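Local coordinates for protein glycoside Hydrolase (Bacteroides uniformis, PDB 5TA0) that probably hydrolyses agarose-type galactans, and binds an agaro-oligosaccharide in the cleft of its catalytic barrel, at residues H331-K336 with G483-P488; K336-Y341 with N396-F401. One frame throughout, in Å; residues are numbered along the deposited sequence. Where two conformers were deposited one is given.

Overall arrangement
Contacts 1 and 2 illustrate how one barrel loop can be held from two directions. The loop leaves strand 321-326 of the parallel barrel sheet and runs, through 331-336 and 336-341, into helix 340-358; the two contacts share Lys336, and their centres lie about 10 Å apart. Along the chain the order is 331-336, 336-341, 396-401, 483-488, so the partners of contact 2 fall between those of contact 1. Segment 396-401 comes from a nearby loop, whereas 483-488 leads into edge strand 487-495. Tyr341 packs against both Tyr333 and Asp485, joining the contacts. Contact 1 ties this loop with its glycan-pocket residue to the beta-sandwich domain; contact 2 holds it, where helix 340-358 starts, to that neighbouring loop.

Contact 1 of 2, residues H331-K336 with G483-P488; sequences HDYNRK and GKDGVP. With GAL (beta-D-galactopyranose), chain C; SO4 (sulfate ion), chain E; EDO (1,2-ethanediol), chain K.
The phenol of Tyr333 reaches across to Lys484 and Asp485, which meet its hydroxyl with two polar groups of opposite charge. Along 331-336 the side chains diverge, beginning with His331 in the glycan pocket. Its NE2 donates a nearly straight bond (162°) to O4 of a galactose unit, 2.9 Å away, while its ring packs edge-to-face with Phe285. Asp332 faces neighbouring backbone instead, its carboxylate accepting the N-H groups of Asp289 and Gly290. With CG of Tyr333 anti to its own carbonyl carbon (chi1 -74°), the ring extends toward 483-488. The hydroxyl donates to Asp485 OD1, 2.7 Å from Tyr333 OH, on the syn side but 33° out of the carboxylate plane. Lys484 NZ donates a hydrogen bond to Tyr333 OH, 2.9 Å away. Asp485 OD1 lies at the edge of the Tyr333 ring, in its plane, whereas Lys484 NZ comes in obliquely. Replacing the tyrosine by a phenylalanine would probably leave both the ammonium and the carboxylate oxygen without this shared mate and weaken the tie between the loops. Asn334, in the type I turn from Tyr333 to Lys336, donates from ND2 to O1 of a sulfate ion (2.6 Å), which probably comes from the crystallisation liquor. In one of its two conformers Lys336 brings its ammonium near Asp485, where a water joins it to OD2, but this link is doubtful. Lys484 also forms a salt bridge with the same carboxylate, its hydrogen bond long and weak, NZ to Asp485 OD2 being 3.4 Å. Chemically, one phenol is donor to a carboxylate and acceptor from an ammonium at the same time. Lys484 would probably stabilise the charged form of Asp485, and this cluster joins the barrel loop to the sandwich domain.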
ATOM      1  N   HIS A 331      -4.907  10.870  14.748  1.00 10.66           N
ATOM      2  CA  HIS A 331      -4.446  11.137  16.138  1.00 10.95           C
ATOM      3  C   HIS A 331      -5.482  11.893  16.958  1.00 11.24           C
ATOM      4  O   HIS A 331      -5.800  11.494  18.061  1.00 10.96           O
ATOM      5  CB  HIS A 331      -3.201  11.986  16.156  1.00 11.59           C
ATOM      6  CG  HIS A 331      -2.043  11.354  15.481  1.00 11.96           C
ATOM      7  ND1 HIS A 331      -1.876  11.396  14.117  1.00 12.40           N
ATOM      8  CD2 HIS A 331      -0.992  10.667  15.973  1.00 12.57           C
ATOM      9  CE1 HIS A 331      -0.773  10.745  13.796  1.00 12.64           C
ATOM     10  NE2 HIS A 331      -0.224  10.282  14.901  1.00 12.94           N
ATOM     11  N   ASP A 332      -5.998  12.980  16.390  1.00 10.98           N
ATOM     12  CA  ASP A 332      -6.911  13.852  17.147  1.00 11.51           C
ATOM     13  C   ASP A 332      -8.252  13.203  17.433  1.00 11.88           C
ATOM     14  O   ASP A 332      -9.035  13.739  18.229  1.00 12.87           O
ATOM     15  CB  ASP A 332      -7.124  15.196  16.429  1.00 11.98           C
ATOM     16  CG  ASP A 332      -5.844  16.047  16.336  1.00 12.41           C
ATOM     17  OD1 ASP A 332      -4.844  15.730  16.993  1.00 13.37           O
ATOM     18  OD2 ASP A 332      -5.849  17.026  15.556  1.00 13.50           O
ATOM     19  N   TYR A 333      -8.545  12.046  16.827  1.00 11.38           N
ATOM     20  CA  TYR A 333      -9.771  11.301  17.068  1.00 11.43           C
ATOM     21  C   TYR A 333      -9.554   9.939  17.725  1.00 11.68           C
ATOM     22  O   TYR A 333     -10.497   9.202  17.918  1.00 11.74           O
ATOM     23  CB  TYR A 333     -10.525  11.111  15.747  1.00 12.13           C
ATOM     24  CG  TYR A 333     -11.190  12.365  15.287  1.00 12.39           C
ATOM     25  CD1 TYR A 333     -10.498  13.338  14.579  1.00 12.73           C
ATOM     26  CD2 TYR A 333     -12.525  12.590  15.570  1.00 13.36           C
ATOM     27  CE1 TYR A 333     -11.130  14.514  14.180  1.00 13.31           C
ATOM     28  CE2 TYR A 333     -13.165  13.741  15.171  1.00 13.84           C
ATOM     29  CZ  TYR A 333     -12.466  14.706  14.495  1.00 13.76           C
ATOM     30  OH  TYR A 333     -13.156  15.852  14.090  1.00 16.40           O
ATOM     31  N   ASN A 334      -8.318   9.612  18.078  1.00 12.34           N
ATOM     32  CA  ASN A 334      -8.008   8.272  18.593  1.00 13.70           C
ATOM     33  C   ASN A 334      -8.265   8.092  20.091  1.00 14.59           C
ATOM     34  O   ASN A 334      -8.204   6.955  20.594  1.00 16.36           O
ATOM     35  CB  ASN A 334      -6.594   7.874  18.191  1.00 13.97           C
ATOM     36  CG  ASN A 334      -6.514   7.420  16.750  1.00 15.00           C
ATOM     37  OD1 ASN A 334      -7.542   7.194  16.094  1.00 16.24           O
ATOM     38  ND2 ASN A 334      -5.295   7.307  16.244  1.00 15.56           N
ATOM     39  N   ARG A 335      -8.600   9.168  20.794  1.00 14.31           N
ATOM     40  CA  ARG A 335      -9.132   9.052  22.160  1.00 15.67           C
ATOM     41  C   ARG A 335     -10.624   9.415  22.217  1.00 15.09           C
ATOM     42  O   ARG A 335     -11.157   9.776  23.271  1.00 16.84           O
ATOM     43  CB  ARG A 335      -8.314   9.906  23.137  1.00 17.60           C
ATOM     44  CG  ARG A 335      -6.822   9.587  23.178  1.00 20.04           C
ATOM     45  CD  ARG A 335      -6.519   8.281  23.887  1.00 21.59           C
ATOM     46  N   LYS A 336     -11.301   9.330  21.076  0.50 14.03           N
ATOM     47  CA  LYS A 336     -12.736   9.527  20.999  0.50 13.83           C
ATOM     48  C   LYS A 336     -13.399   8.204  20.656  0.50 12.82           C
ATOM     49  O   LYS A 336     -12.756   7.302  20.107  0.50 11.78           O
ATOM     50  CB  LYS A 336     -13.064  10.554  19.916  0.50 14.69           C
ATOM     51  CG  LYS A 336     -12.736  11.988  20.291  0.50 15.85           C
ATOM     52  CD  LYS A 336     -12.763  12.867  19.056  0.50 17.02           C
ATOM     53  CE  LYS A 336     -13.084  14.313  19.351  0.50 18.07           C
ATOM     54  NZ  LYS A 336     -13.862  14.837  18.203  0.50 18.11           N
ATOM     55  N   GLY A 483     -19.168  18.712   6.399  1.00 12.93           N
ATOM     56  CA  GLY A 483     -17.875  19.165   6.850  1.00 12.73           C
ATOM     57  C   GLY A 483     -17.331  18.377   8.026  1.00 12.95           C
ATOM     58  O   GLY A 483     -17.709  17.213   8.239  1.00 12.75           O
ATOM     59  N   LYS A 484     -16.450  19.007   8.792  1.00 13.41           N
ATOM     60  CA  LYS A 484     -15.819  18.333   9.942  1.00 14.46           C
ATOM     61  C   LYS A 484     -16.872  17.786  10.868  1.00 14.45           C
ATOM     62  O   LYS A 484     -17.843  18.476  11.201  1.00 14.89           O
ATOM     63  CB  LYS A 484     -14.887  19.286  10.678  1.00 15.42           C
ATOM     64  CG  LYS A 484     -14.085  18.652  11.815  1.00 16.97           C
ATOM     65  CD  LYS A 484     -13.053  19.625  12.357  1.00 19.25           C
ATOM     66  CE  LYS A 484     -12.165  18.975  13.418  1.00 21.10           C
ATOM     67  NZ  LYS A 484     -12.897  18.694  14.679  1.00 22.82           N
ATOM     68  N   ASP A 485     -16.681  16.537  11.296  1.00 13.29           N
ATOM     69  CA  ASP A 485     -17.625  15.794  12.109  1.00 13.37           C
ATOM     70  C   ASP A 485     -18.939  15.469  11.441  1.00 12.93           C
ATOM     71  O   ASP A 485     -19.910  15.048  12.105  1.00 12.91           O
ATOM     72  CB  ASP A 485     -17.803  16.460  13.486  1.00 14.90           C
ATOM     73  CG  ASP A 485     -16.495  16.524  14.240  1.00 16.75           C
ATOM     74  OD1 ASP A 485     -15.809  15.482  14.363  1.00 17.62           O
ATOM     75  OD2 ASP A 485     -16.106  17.615  14.670  1.00 20.15           O
ATOM     76  N   GLY A 486     -18.937  15.546  10.109  1.00 12.40           N
ATOM     77  CA  GLY A 486     -20.075  15.149   9.300  1.00 12.70           C
ATOM     78  C   GLY A 486     -20.136  13.651   9.037  1.00 12.22           C
ATOM     79  O   GLY A 486     -19.561  12.851   9.791  1.00 11.85           O
ATOM     80  N   VAL A 487     -20.793  13.254   7.944  1.00 11.89           N
ATOM     81  CA  VAL A 487     -20.917  11.824   7.611  1.00 12.08           C
ATOM     82  C   VAL A 487     -20.536  11.545   6.166  1.00 11.64           C
ATOM     83  O   VAL A 487     -20.781  12.362   5.274  1.00 11.58           O
ATOM     84  CB  VAL A 487     -22.331  11.293   7.863  1.00 12.62           C
ATOM     85  CG1 VAL A 487     -22.714  11.465   9.333  1.00 13.16           C
ATOM     86  CG2 VAL A 487     -23.360  11.937   6.946  1.00 13.04           C
ATOM     87  N   PRO A 488     -19.925  10.376   5.909  1.00 10.63           N
ATOM     88  CA  PRO A 488     -19.713   9.985   4.530  1.00 10.38           C
ATOM     89  C   PRO A 488     -21.008   9.535   3.878  1.00 10.68           C
ATOM     90  O   PRO A 488     -21.843   8.873   4.500  1.00 10.96           O
ATOM     91  CB  PRO A 488     -18.718   8.820   4.655  1.00 10.29           C
ATOM     92  CG  PRO A 488     -19.046   8.205   5.965  1.00 10.55           C
ATOM     93  CD  PRO A 488     -19.433   9.367   6.858  1.00 10.62           C
TER
HETATM   94  C1  GAL C   1       2.498   9.958  17.830  1.00 22.38           C
HETATM   95  C2  GAL C   1       1.616   8.727  17.819  1.00 21.70           C
HETATM   96  C3  GAL C   1       2.311   7.548  17.144  1.00 20.38           C
HETATM   97  C4  GAL C   1       2.882   7.960  15.794  1.00 19.86           C
HETATM   98  C5  GAL C   1       3.766   9.188  15.967  1.00 21.07           C
HETATM   99  C6  GAL C   1       4.418   9.603  14.663  1.00 21.53           C
HETATM  100  O1  GAL C   1       1.804  11.108  18.351  1.00 25.69           O
HETATM  101  O2  GAL C   1       1.285   8.328  19.147  1.00 24.04           O
HETATM  102  O3  GAL C   1       1.326   6.515  17.049  1.00 20.87           O
HETATM  103  O4  GAL C   1       1.831   8.272  14.867  1.00 17.90           O
HETATM  104  O5  GAL C   1       2.947  10.242  16.495  1.00 22.45           O
HETATM  105  O6  GAL C   1       5.265  10.733  14.878  1.00 22.75           O
HETATM  106  S   SO4 E 702      -2.464   7.553  18.770  1.00 37.29           S
HETATM  107  O1  SO4 E 702      -2.941   7.364  17.382  1.00 37.09           O
HETATM  108  O2  SO4 E 702      -1.078   7.021  18.907  1.00 37.72           O
HETATM  109  O3  SO4 E 702      -3.357   6.807  19.689  1.00 38.42           O
HETATM  110  O4  SO4 E 702      -2.485   9.005  19.075  1.00 40.35           O
HETATM  111  C1  EDO K 708     -16.838  23.264   8.303  1.00 23.69           C
HETATM  112  O1  EDO K 708     -18.025  22.461   8.225  1.00 23.86           O
HETATM  113  C2  EDO K 708     -15.787  22.704   7.358  1.00 25.62           C
HETATM  114  O2  EDO K 708     -15.291  21.504   7.945  1.00 24.49           O
HETATM  115  O   HOH W   1     -14.761  17.089  17.192  1.00 37.21           O

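Contact 2 of 2, residues K336-Y341 with N396-F401; sequences KPWSPY and NEPESF
Pro398 lies against Trp338 and Pro337, its ring presented by a cis peptide bond that follows Glu397. Its CD comes to the edge of the indole near the ring plane, 4.1 Å from Trp338 CE3, while Pro398 CB rests 3.2 Å from Trp338 O. On the same proline, CB also packs 3.8 Å from Pro337 CB, an apolar touch between the two pyrrolidine rings. Glu397 adds the polar half, with OE2 lying 3.5 Å from Trp338 CB. A water bridges the two segments, accepting from Trp338 N and donating to Glu397 OE2 at 2.7 Å. With Trp338 CG anti to the backbone N (chi1 171°), the torsion brings the indole edge to Pro398 CD, its six-membered ring also near the backbone O of Glu397. Further out, Asp343 accepts the indole N-H, and Pro340 N sits over one face of the ring, toward its rim. Glu397 is fixed by a salt bridge from OE2 to Arg390 and by the backbone N-H of Arg394 at OE1. Ser339 is the N-cap of helix 340-358, its OG bonded to Arg342 N. The helix thus starts beside the loop joining strands 392-394 and 405-407, while Pro340 touches strand 487-495.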
ATOM      1  N   LYS A 336     -11.301   9.330  21.076  0.50 14.03           N
ATOM      2  CA  LYS A 336     -12.736   9.527  20.999  0.50 13.83           C
ATOM      3  C   LYS A 336     -13.399   8.204  20.656  0.50 12.82           C
ATOM      4  O   LYS A 336     -12.756   7.302  20.107  0.50 11.78           O
ATOM      5  CB  LYS A 336     -13.064  10.554  19.916  0.50 14.69           C
ATOM      6  CG  LYS A 336     -12.736  11.988  20.291  0.50 15.85           C
ATOM      7  CD  LYS A 336     -12.763  12.867  19.056  0.50 17.02           C
ATOM      8  CE  LYS A 336     -13.084  14.313  19.351  0.50 18.07           C
ATOM      9  NZ  LYS A 336     -13.862  14.837  18.203  0.50 18.11           N
ATOM     10  N   PRO A 337     -14.702   8.078  20.950  1.00 11.83           N
ATOM     11  CA  PRO A 337     -15.445   6.906  20.508  1.00 11.63           C
ATOM     12  C   PRO A 337     -15.592   6.913  18.985  1.00 11.35           C
ATOM     13  O   PRO A 337     -15.190   7.875  18.320  1.00 12.04           O
ATOM     14  CB  PRO A 337     -16.801   7.066  21.205  1.00 11.46           C
ATOM     15  CG  PRO A 337     -16.944   8.533  21.395  1.00 11.62           C
ATOM     16  CD  PRO A 337     -15.578   9.048  21.654  1.00 11.84           C
ATOM     17  N   TRP A 338     -16.160   5.851  18.450  1.00 10.41           N
ATOM     18  CA  TRP A 338     -16.388   5.748  17.004  1.00 10.20           C
ATOM     19  C   TRP A 338     -17.212   6.910  16.471  1.00 10.58           C
ATOM     20  O   TRP A 338     -18.118   7.411  17.153  1.00 11.26           O
ATOM     21  CB  TRP A 338     -17.041   4.401  16.675  1.00 10.17           C
ATOM     22  CG  TRP A 338     -17.494   4.295  15.264  1.00 10.00           C
ATOM     23  CD1 TRP A 338     -16.731   3.973  14.167  1.00 10.27           C
ATOM     24  CD2 TRP A 338     -18.810   4.563  14.779  1.00 10.46           C
ATOM     25  NE1 TRP A 338     -17.508   4.032  13.037  1.00 10.34           N
ATOM     26  CE2 TRP A 338     -18.788   4.391  13.382  1.00 10.66           C
ATOM     27  CE3 TRP A 338     -20.015   4.966  15.395  1.00 11.28           C
ATOM     28  CZ2 TRP A 338     -19.920   4.591  12.586  1.00 11.18           C
ATOM     29  CZ3 TRP A 338     -21.132   5.135  14.618  1.00 11.82           C
ATOM     30  CH2 TRP A 338     -21.089   4.943  13.226  1.00 11.89           C
ATOM     31  N   SER A 339     -16.911   7.348  15.259  1.00  9.97           N
ATOM     32  CA  SER A 339     -17.815   8.218  14.517  1.00 10.17           C
ATOM     33  C   SER A 339     -17.776   7.936  13.033  1.00 10.20           C
ATOM     34  O   SER A 339     -16.744   7.497  12.501  1.00  9.40           O
ATOM     35  CB  SER A 339     -17.497   9.690  14.735  1.00 10.49           C
ATOM     36  OG  SER A 339     -16.224  10.030  14.230  1.00 11.31           O
ATOM     37  N   PRO A 340     -18.854   8.264  12.324  1.00 10.01           N
ATOM     38  CA  PRO A 340     -18.803   8.200  10.881  1.00 10.14           C
ATOM     39  C   PRO A 340     -17.701   9.084  10.305  1.00  9.88           C
ATOM     40  O   PRO A 340     -17.048   8.690   9.319  1.00  9.30           O
ATOM     41  CB  PRO A 340     -20.189   8.696  10.461  1.00 10.39           C
ATOM     42  CG  PRO A 340     -21.080   8.278  11.601  1.00 10.90           C
ATOM     43  CD  PRO A 340     -20.237   8.476  12.818  1.00 10.76           C
ATOM     44  N   TYR A 341     -17.469  10.254  10.885  1.00  9.29           N
ATOM     45  CA  TYR A 341     -16.428  11.148  10.398  1.00  9.14           C
ATOM     46  C   TYR A 341     -15.032  10.519  10.486  1.00  9.03           C
ATOM     47  O   TYR A 341     -14.208  10.633   9.542  1.00  9.25           O
ATOM     48  CB  TYR A 341     -16.449  12.485  11.137  1.00  9.35           C
ATOM     49  CG  TYR A 341     -15.415  13.449  10.645  1.00  9.32           C
ATOM     50  CD1 TYR A 341     -15.497  14.002   9.370  1.00  9.19           C
ATOM     51  CD2 TYR A 341     -14.340  13.802  11.441  1.00  9.44           C
ATOM     52  CE1 TYR A 341     -14.539  14.886   8.911  1.00  9.82           C
ATOM     53  CE2 TYR A 341     -13.374  14.687  10.994  1.00 10.17           C
ATOM     54  CZ  TYR A 341     -13.474  15.235   9.725  1.00 10.24           C
ATOM     55  OH  TYR A 341     -12.497  16.112   9.315  1.00 12.47           O
ATOM     56  N   ASN A 396     -25.126   0.546  19.309  1.00 12.80           N
ATOM     57  CA  ASN A 396     -25.313   1.727  20.164  1.00 13.26           C
ATOM     58  C   ASN A 396     -24.089   2.625  20.268  1.00 12.22           C
ATOM     59  O   ASN A 396     -24.106   3.618  20.993  1.00 12.43           O
ATOM     60  CB  ASN A 396     -25.784   1.290  21.546  1.00 13.99           C
ATOM     61  CG  ASN A 396     -27.143   0.611  21.512  1.00 14.65           C
ATOM     62  OD1 ASN A 396     -28.023   0.987  20.729  1.00 16.40           O
ATOM     63  ND2 ASN A 396     -27.301  -0.425  22.308  1.00 16.25           N
ATOM     64  N   GLU A 397     -22.992   2.289  19.576  1.00 11.39           N
ATOM     65  CA  GLU A 397     -21.859   3.198  19.499  1.00 10.98           C
ATOM     66  C   GLU A 397     -22.293   4.438  18.693  1.00 10.79           C
ATOM     67  O   GLU A 397     -23.055   4.297  17.744  1.00 11.97           O
ATOM     68  CB  GLU A 397     -20.636   2.546  18.798  1.00 10.12           C
ATOM     69  CG  GLU A 397     -19.991   1.412  19.579  1.00 10.14           C
ATOM     70  CD  GLU A 397     -18.744   0.881  18.910  1.00 10.02           C
ATOM     71  OE1 GLU A 397     -18.725  -0.331  18.627  1.00  9.95           O
ATOM     72  OE2 GLU A 397     -17.811   1.655  18.674  1.00 10.25           O
ATOM     73  N   PRO A 398     -21.840   5.638  19.056  1.00 11.59           N
ATOM     74  CA  PRO A 398     -20.792   5.909  20.059  1.00 11.67           C
ATOM     75  C   PRO A 398     -21.213   6.060  21.529  1.00 12.61           C
ATOM     76  O   PRO A 398     -20.345   6.173  22.389  1.00 14.21           O
ATOM     77  CB  PRO A 398     -20.238   7.255  19.594  1.00 11.62           C
ATOM     78  CG  PRO A 398     -21.429   7.913  18.999  1.00 11.79           C
ATOM     79  CD  PRO A 398     -22.171   6.846  18.280  1.00 11.86           C
ATOM     80  N   GLU A 399     -22.506   6.066  21.797  1.00 14.99           N
ATOM     81  CA  GLU A 399     -22.965   6.334  23.163  1.00 17.03           C
ATOM     82  C   GLU A 399     -22.542   5.233  24.129  1.00 14.91           C
ATOM     83  O   GLU A 399     -22.069   5.519  25.225  1.00 14.89           O
ATOM     84  CB  GLU A 399     -24.468   6.544  23.189  1.00 20.00           C
ATOM     85  CG  GLU A 399     -24.866   7.903  22.622  1.00 24.43           C
ATOM     86  CD  GLU A 399     -24.846   7.969  21.101  1.00 26.37           C
ATOM     87  OE1 GLU A 399     -24.935   6.907  20.423  1.00 29.48           O
ATOM     88  OE2 GLU A 399     -24.740   9.106  20.587  1.00 31.21           O
ATOM     89  N   SER A 400     -22.647   3.978  23.685  1.00 14.17           N
ATOM     90  CA  SER A 400     -22.180   2.864  24.486  1.00 13.36           C
ATOM     91  C   SER A 400     -21.749   1.715  23.592  1.00 12.07           C
ATOM     92  O   SER A 400     -22.242   1.552  22.460  1.00 11.96           O
ATOM     93  CB  SER A 400     -23.246   2.378  25.459  1.00 14.07           C
ATOM     94  OG  SER A 400     -24.381   1.880  24.802  1.00 15.64           O
ATOM     95  N   PHE A 401     -20.863   0.907  24.150  1.00 11.94           N
ATOM     96  CA  PHE A 401     -20.356  -0.278  23.461  1.00 11.89           C
ATOM     97  C   PHE A 401     -21.328  -1.436  23.762  1.00 11.82           C
ATOM     98  O   PHE A 401     -20.992  -2.391  24.461  1.00 13.25           O
ATOM     99  CB  PHE A 401     -18.925  -0.531  23.918  1.00 11.91           C
ATOM    100  CG  PHE A 401     -18.193  -1.584  23.113  1.00 11.85           C
ATOM    101  CD1 PHE A 401     -17.845  -1.359  21.789  1.00 12.24           C
ATOM    102  CD2 PHE A 401     -17.819  -2.783  23.710  1.00 12.25           C
ATOM    103  CE1 PHE A 401     -17.139  -2.319  21.074  1.00 12.06           C
ATOM    104  CE2 PHE A 401     -17.121  -3.745  22.996  1.00 12.60           C
ATOM    105  CZ  PHE A 401     -16.781  -3.508  21.681  1.00 12.36           C
TER
HETATM  106  O   HOH W   2     -17.421   3.860  20.205  1.00 10.13           O